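Local coordinates for protein carbamate kinase (Aeropyrum pernix, PDB 2E9Y) that probably catalyses phosphoryl transfer between ATP and carbamate, as a carbamate kinase of the amino acid kinase family, at residues T236-V241 and M275-V279. Residues are numbered along the deposited sequence; the frame is centred on the assembly and turned at random.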
loop_
_atom_site.group_PDB
_atom_site.type_symbol
_atom_site.label_atom_id
_atom_site.label_comp_id
_atom_site.label_asym_id
_atom_site.label_seq_id
_atom_site.Cartn_x
_atom_site.Cartn_y
_atom_site.Cartn_z
ATOM N N THR A 236 13.570 -15.007 -13.246
ATOM C CA THR A 236 14.231 -15.496 -12.046
ATOM C C THR A 236 15.737 -15.236 -12.104
ATOM O O THR A 236 16.192 -14.360 -12.845
ATOM C CB THR A 236 13.941 -17.002 -11.863
ATOM O OG1 THR A 236 14.535 -17.470 -10.647
ATOM C CG2 THR A 236 14.476 -17.792 -13.045
ATOM N N ASP A 237 16.511 -15.992 -11.330
ATOM C CA ASP A 237 17.955 -15.798 -11.302
ATOM C C ASP A 237 18.738 -16.879 -12.050
ATOM O O ASP A 237 19.942 -17.038 -11.843
ATOM C CB ASP A 237 18.433 -15.694 -9.850
ATOM C CG ASP A 237 18.288 -16.994 -9.090
ATOM O OD1 ASP A 237 17.397 -17.802 -9.437
ATOM O OD2 ASP A 237 19.062 -17.203 -8.133
ATOM N N VAL A 238 18.045 -17.618 -12.913
ATOM C CA VAL A 238 18.662 -18.666 -13.728
ATOM C C VAL A 238 18.182 -18.496 -15.171
ATOM O O VAL A 238 17.131 -17.902 -15.415
ATOM C CB VAL A 238 18.302 -20.083 -13.219
ATOM C CG1 VAL A 238 19.006 -20.350 -11.899
ATOM C CG2 VAL A 238 16.797 -20.218 -13.052
ATOM N N PRO A 239 18.948 -19.014 -16.148
ATOM C CA PRO A 239 18.596 -18.905 -17.568
ATOM C C PRO A 239 17.272 -19.534 -18.004
ATOM O O PRO A 239 16.812 -19.298 -19.117
ATOM C CB PRO A 239 19.804 -19.528 -18.270
ATOM C CG PRO A 239 20.289 -20.534 -17.279
ATOM C CD PRO A 239 20.200 -19.774 -15.978
ATOM N N GLY A 240 16.662 -20.329 -17.135
ATOM C CA GLY A 240 15.393 -20.943 -17.487
ATOM C C GLY A 240 15.107 -22.212 -16.711
ATOM O O GLY A 240 15.426 -22.314 -15.527
ATOM N N VAL A 241 14.500 -23.183 -17.383
ATOM C CA VAL A 241 14.182 -24.457 -16.755
ATOM C C VAL A 241 15.229 -25.481 -17.180
ATOM O O VAL A 241 15.647 -25.507 -18.337
ATOM C CB VAL A 241 12.789 -24.968 -17.188
ATOM C CG1 VAL A 241 12.456 -26.252 -16.454
ATOM C CG2 VAL A 241 11.733 -23.907 -16.909
ATOM N N MET A 275 11.810 -23.700 -8.604
ATOM C CA MET A 275 11.382 -23.841 -9.989
ATOM C C MET A 275 10.069 -24.591 -10.193
ATOM O O MET A 275 9.404 -24.405 -11.209
ATOM C CB MET A 275 12.492 -24.506 -10.808
ATOM C CG MET A 275 12.251 -24.492 -12.308
ATOM S SD MET A 275 11.834 -22.846 -12.910
ATOM C CE MET A 275 13.417 -22.009 -12.820
ATOM N N GLY A 276 9.697 -25.431 -9.231
ATOM C CA GLY A 276 8.460 -26.185 -9.353
ATOM C C GLY A 276 7.239 -25.317 -9.605
ATOM O O GLY A 276 6.523 -25.527 -10.586
ATOM N N PRO A 277 6.958 -24.340 -8.728
ATOM C CA PRO A 277 5.799 -23.459 -8.901
ATOM C C PRO A 277 5.836 -22.674 -10.210
ATOM O O PRO A 277 4.796 -22.407 -10.808
ATOM C CB PRO A 277 5.876 -22.549 -7.678
ATOM C CG PRO A 277 6.462 -23.448 -6.643
ATOM C CD PRO A 277 7.572 -24.133 -7.404
ATOM N N LYS A 278 7.036 -22.306 -10.649
ATOM C CA LYS A 278 7.190 -21.552 -11.884
ATOM C C LYS A 278 6.814 -22.413 -13.090
ATOM O O LYS A 278 6.154 -21.939 -14.020
ATOM C CB LYS A 278 8.628 -21.038 -12.008
ATOM C CG LYS A 278 8.966 -19.961 -10.972
ATOM C CD LYS A 278 10.441 -19.593 -10.988
ATOM C CE LYS A 278 10.704 -18.377 -10.106
ATOM N NZ LYS A 278 10.120 -18.534 -8.750
ATOM N N VAL A 279 7.226 -23.677 -13.070
ATOM C CA VAL A 279 6.896 -24.583 -14.162
ATOM C C VAL A 279 5.391 -24.835 -14.145
ATOM O O VAL A 279 4.748 -24.840 -15.188
ATOM C CB VAL A 279 7.656 -25.929 -14.031
ATOM C CG1 VAL A 279 7.050 -26.984 -14.959
ATOM C CG2 VAL A 279 9.119 -25.716 -14.383
#
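Met275 reaches into the curve of 236-241 with its thioether end, and its methyl CE meets three residues there: Val238 CG2 at 3.8 Å, Gly240 O at 3.4 Å and, more loosely, the methyl of Thr236, which ends strand 231-236. With CG anti to the backbone N (chi1 -170°) the chain leaves the helix, and bends at chi2 and chi3 turn the methyl into the curve, a path that an unbranched, flexible methionine follows easily. Val241 is beta-branched and serves two neighbours: CG2 borders Met275 SD at 4.1 Å, while CG1 packs 4.0 Å from Val279 CG2, the two valines crossing at about a right angle. Met275 and Val279 lie one turn apart, with a hydrogen bond from Val279 N to Met275 O (3.0 Å), and this spacing lets both side chains face 236-241. Lys278 has a long apolar chain whose CE lies 3.9 Å from CB of Thr236, a beta-branched residue suited to a strand, while the bend at chi4 sends NZ to a salt bridge with Asp217. Gly240 has backbone angles (phi 156°, psi -143°) that suit glycine, which has no CB to press on the carbonyl O of Pro239. Farther out, Phe270 touches both Val241 and Val279, and Val238 also touches Tyr245 and Trp252. Backbone hydrogen bonds tie Thr236 to Gly296 and Leu298. The contact thus packs the turn after a central-sheet strand of the amino acid kinase fold against helix 275-289. No hydrogen bond or salt bridge joins the segments, so their direct contact is van der Waals; the slightly polarised S-methyl probably compensates little for the hydrogen bond that buried Gly240 O lacks.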